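Local coordinates for ribulose bisphosphate carboxylase (Pyrococcus horikoshii, PDB 2D69), which probably catalyses the addition of CO2 and water to ribulose 1,5-bisphosphate, yielding two 3-phosphoglycerates, in an archaeal pathway of AMP degradation, at residues M281-A284 with F285-N288; I293-L296 with A297-K300. All coordinates share one frame; numbering follows the deposited sequence.

Two short helical turns, made one after the other along the chain, show how a barrel enzyme can fold a connection upon itself. Interaction 1 forms helix 283-286, after barrel strand 274-278; interaction 2 starts helix 295-305, which leads to the next barrel strand, 309-311. Their centres lie 10 Å apart and they touch. F285 O is 3.0 Å from I293 N, a probable hydrogen bond, and F285 CE1 packs on L298 CD1 at 3.7 Å. Strand 292-293, whose last residue opens interaction 2, pairs in parallel with strand 115-124 of the N-terminal domain's sheet. Both contacts thus belong to one beta-alpha-beta crossover of the catalytic barrel, close to residues predicted to bind substrate.

Interaction 1 (M281-A284 with F285-N288); sequences MHAA and FTRN
The carbonyl of H282 closes the turn by accepting two backbone bonds, from F285 N at 2.9 Å and from T286 N at 2.8 Å, the two donors coming from opposite faces of the carbonyl plane. The side chains of the same residues reinforce it. With CG of H282 held between its backbone N and carbonyl carbon (chi1 75°), the imidazole is brought alongside the turn, and its ND1 meets T286 OG1 at 2.6 Å. The hydroxyl lies at the ring edge, near the ring plane, and either partner could donate. The two side chains cross at about a right angle. The ND1–OG1 bond is likely to limit rotation of the imidazole, which has A283 CB over one face, toward the rim. F285 folds back over the turn: H282 O sits 3.6 Å above the centre of its ring, so that the oxygen gripped by two N-H groups is also covered by an aromatic face. Replacing F285 by an alanine removes the ring and would probably leave H282 O without its aromatic cover and open a gap beside L298 and V254. Further along, R287 CB presses against A283 O at 3.2 Å, while a water donates to A283 O and accepts from N288 N, bridging the end of the turn. The extended R287 chain carries its guanidinium to backbone carbonyls of F110 and M112 of the second subunit. Within the chain, M281 and F285 pack on helix 253-256, and H282, F285 and T286 meet L298 of helix 295-305, leaving the weakly bonded helix 283-286 in contact with both helices and the second subunit.

Interaction 2 (I293-L296 with A297-K300); sequences ITML and ALAK
A297 meets T294 at the start of helix 295-305, where T294 occupies the N-cap position. The threonine hydroxyl, set between its own backbone N and carbonyl carbon (chi1 62°), faces the first turn and accepts from A297 N at 3.2 Å, with an N-H...O angle of 153°. That capping bond supplies an acceptor at the helix start, where backbone N-H groups lack a preceding turn; the bond from A297 N to T294 O is weak. A297 CB also touches I293 CG2 at 3.9 Å, so the methyl group rests on the residue that ends strand 292-293. At L298 the regular pattern begins: its N-H points almost straight at T294 O, with an angle of 174°. The leucine side chain lies against M295, whose chain, bent at chi2 and chi3, brings SD to 4.2 Å from L298 CD1. A299 N gives a shorter bond to M295 O, 2.8 Å, and A299 CB lies 4.2 Å from M295 CE, so the methionine tip spans both residues. K300 N continues the series of helix bonds, to L296 O at 2.9 Å, while its side chain leaves the turn: NZ forms a salt bridge with D122 and a hydrogen bond with F123 O, both in strand 115-124. T294 OG1 likewise has a second partner, L121 O. Chemically, then, the turn divides its work: the threonine and lysine tie the helix to strand 115-124 through polar bonds, whereas the side chain of M295 touches R279, a predicted substrate-binding residue, and packs on L298 and A299.

Interaction 1 (M281-A284 with F285-N288)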
loop_
_atom_site.group_PDB
_atom_site.type_symbol
_atom_site.label_atom_id
_atom_site.label_comp_id
_atom_site.label_asym_id
_atom_site.label_seq_id
_atom_site.Cartn_x
_atom_site.Cartn_y
_atom_site.Cartn_z
ATOM N N MET A 281 21.167 -27.417 19.977
ATOM C CA MET A 281 21.960 -27.911 18.834
ATOM C C MET A 281 23.439 -27.492 18.853
ATOM O O MET A 281 24.234 -28.041 18.101
ATOM C CB MET A 281 21.324 -27.552 17.469
ATOM C CG MET A 281 21.939 -28.258 16.265
ATOM S SD MET A 281 21.070 -27.866 14.649
ATOM C CE MET A 281 22.096 -26.831 14.079
ATOM N N HIS A 282 23.796 -26.517 19.675
ATOM C CA HIS A 282 25.194 -26.025 19.748
ATOM C C HIS A 282 26.214 -27.134 19.948
ATOM O O HIS A 282 27.261 -27.161 19.281
ATOM C CB HIS A 282 25.354 -24.962 20.869
ATOM C CG HIS A 282 25.374 -25.543 22.239
ATOM N ND1 HIS A 282 26.542 -25.903 22.877
ATOM C CD2 HIS A 282 24.362 -25.884 23.077
ATOM C CE1 HIS A 282 26.250 -26.420 24.058
ATOM N NE2 HIS A 282 24.935 -26.415 24.206
ATOM N N ALA A 283 25.884 -28.086 20.825
ATOM C CA ALA A 283 26.842 -29.100 21.237
ATOM C C ALA A 283 27.194 -30.054 20.129
ATOM O O ALA A 283 28.170 -30.828 20.263
ATOM C CB ALA A 283 26.346 -29.853 22.508
ATOM N N ALA A 284 26.450 -30.013 19.012
ATOM C CA ALA A 284 26.875 -30.779 17.809
ATOM C C ALA A 284 28.218 -30.316 17.248
ATOM O O ALA A 284 28.995 -31.112 16.612
ATOM C CB ALA A 284 25.787 -30.684 16.706
ATOM N N PHE A 285 28.495 -29.028 17.437
ATOM C CA PHE A 285 29.784 -28.464 17.068
ATOM C C PHE A 285 30.613 -27.768 18.175
ATOM O O PHE A 285 31.765 -27.425 17.906
ATOM C CB PHE A 285 29.637 -27.536 15.829
ATOM C CG PHE A 285 28.650 -26.407 15.984
ATOM C CD1 PHE A 285 29.012 -25.226 16.613
ATOM C CD2 PHE A 285 27.361 -26.524 15.464
ATOM C CE1 PHE A 285 28.083 -24.171 16.743
ATOM C CE2 PHE A 285 26.442 -25.518 15.602
ATOM C CZ PHE A 285 26.801 -24.313 16.222
ATOM N N THR A 286 30.056 -27.510 19.367
ATOM C CA THR A 286 30.818 -26.826 20.442
ATOM C C THR A 286 31.435 -27.727 21.501
ATOM O O THR A 286 32.168 -27.223 22.372
ATOM C CB THR A 286 29.986 -25.805 21.254
ATOM O OG1 THR A 286 28.933 -26.472 21.975
ATOM C CG2 THR A 286 29.344 -24.781 20.384
ATOM N N ARG A 287 31.098 -29.018 21.462
ATOM C CA ARG A 287 31.440 -29.952 22.547
ATOM C C ARG A 287 32.817 -30.610 22.350
ATOM O O ARG A 287 33.579 -30.811 23.320
ATOM C CB ARG A 287 30.317 -30.997 22.661
ATOM C CG ARG A 287 30.477 -31.980 23.786
ATOM C CD ARG A 287 29.197 -32.761 24.099
ATOM N NE ARG A 287 29.398 -33.642 25.235
ATOM C CZ ARG A 287 28.471 -34.446 25.749
ATOM N NH1 ARG A 287 27.235 -34.494 25.240
ATOM N NH2 ARG A 287 28.787 -35.203 26.794
ATOM N N ASN A 288 33.157 -30.949 21.115
ATOM C CA ASN A 288 34.425 -31.620 20.856
ATOM C C ASN A 288 35.549 -30.610 21.081
ATOM O O ASN A 288 35.578 -29.576 20.421
ATOM C CB ASN A 288 34.438 -32.192 19.433
ATOM C CG ASN A 288 35.741 -32.876 19.068
ATOM O OD1 ASN A 288 36.760 -32.681 19.703
ATOM N ND2 ASN A 288 35.703 -33.676 18.023
HETATM O O HOH W 1 31.118 -30.825 18.938
#

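Interaction 2 (I293-L296 with A297-K300)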
loop_
_atom_site.group_PDB
_atom_site.type_symbol
_atom_site.label_atom_id
_atom_site.label_comp_id
_atom_site.label_asym_id
_atom_site.label_seq_id
_atom_site.Cartn_x
_atom_site.Cartn_y
_atom_site.Cartn_z
ATOM N N ILE A 293 33.346 -25.155 16.684
ATOM C CA ILE A 293 33.357 -23.751 17.039
ATOM C C ILE A 293 33.079 -23.694 18.534
ATOM O O ILE A 293 32.184 -24.386 19.024
ATOM C CB ILE A 293 32.268 -23.014 16.266
ATOM C CG1 ILE A 293 32.382 -23.233 14.748
ATOM C CG2 ILE A 293 32.293 -21.502 16.575
ATOM C CD1 ILE A 293 31.182 -22.643 14.020
ATOM N N THR A 294 33.835 -22.883 19.269
ATOM C CA THR A 294 33.647 -22.835 20.717
ATOM C C THR A 294 32.398 -22.064 21.061
ATOM O O THR A 294 31.940 -21.239 20.281
ATOM C CB THR A 294 34.816 -22.157 21.405
ATOM O OG1 THR A 294 34.913 -20.797 20.939
ATOM C CG2 THR A 294 36.147 -22.834 21.069
ATOM N N MET A 295 31.861 -22.320 22.257
ATOM C CA MET A 295 30.714 -21.595 22.774
ATOM C C MET A 295 31.062 -20.112 22.924
ATOM O O MET A 295 30.195 -19.268 22.759
ATOM C CB MET A 295 30.186 -22.159 24.122
ATOM C CG MET A 295 28.903 -21.454 24.631
ATOM S SD MET A 295 27.516 -21.679 23.477
ATOM C CE MET A 295 26.777 -20.098 23.481
ATOM N N LEU A 296 32.331 -19.807 23.212
ATOM C CA LEU A 296 32.785 -18.421 23.348
ATOM C C LEU A 296 32.600 -17.625 22.032
ATOM O O LEU A 296 32.127 -16.483 22.045
ATOM C CB LEU A 296 34.245 -18.376 23.777
ATOM C CG LEU A 296 34.918 -16.989 23.735
ATOM C CD1 LEU A 296 34.162 -16.065 24.684
ATOM C CD2 LEU A 296 36.384 -17.085 24.151
ATOM N N ALA A 297 32.936 -18.255 20.904
ATOM C CA ALA A 297 32.838 -17.599 19.600
ATOM C C ALA A 297 31.386 -17.398 19.190
ATOM O O ALA A 297 30.988 -16.349 18.711
ATOM C CB ALA A 297 33.582 -18.401 18.547
ATOM N N LEU A 298 30.590 -18.432 19.411
ATOM C CA LEU A 298 29.164 -18.384 19.179
ATOM C C LEU A 298 28.579 -17.278 19.993
ATOM O O LEU A 298 27.827 -16.476 19.483
ATOM C CB LEU A 298 28.531 -19.673 19.609
ATOM C CG LEU A 298 27.279 -20.188 18.955
ATOM C CD1 LEU A 298 27.091 -21.679 19.339
ATOM C CD2 LEU A 298 26.083 -19.398 19.415
ATOM N N ALA A 299 28.957 -17.225 21.259
ATOM C CA ALA A 299 28.436 -16.225 22.168
ATOM C C ALA A 299 28.819 -14.805 21.719
ATOM O O ALA A 299 28.063 -13.860 21.924
ATOM C CB ALA A 299 28.954 -16.469 23.582
ATOM N N LYS A 300 30.018 -14.663 21.171
ATOM C CA LYS A 300 30.513 -13.368 20.737
ATOM C C LYS A 300 29.712 -12.895 19.529
ATOM O O LYS A 300 29.312 -11.751 19.445
ATOM C CB LYS A 300 32.010 -13.458 20.405
ATOM C CG LYS A 300 32.641 -12.205 19.846
ATOM C CD LYS A 300 34.160 -12.274 19.881
ATOM C CE LYS A 300 34.800 -11.784 21.190
ATOM N NZ LYS A 300 36.322 -12.102 21.194
#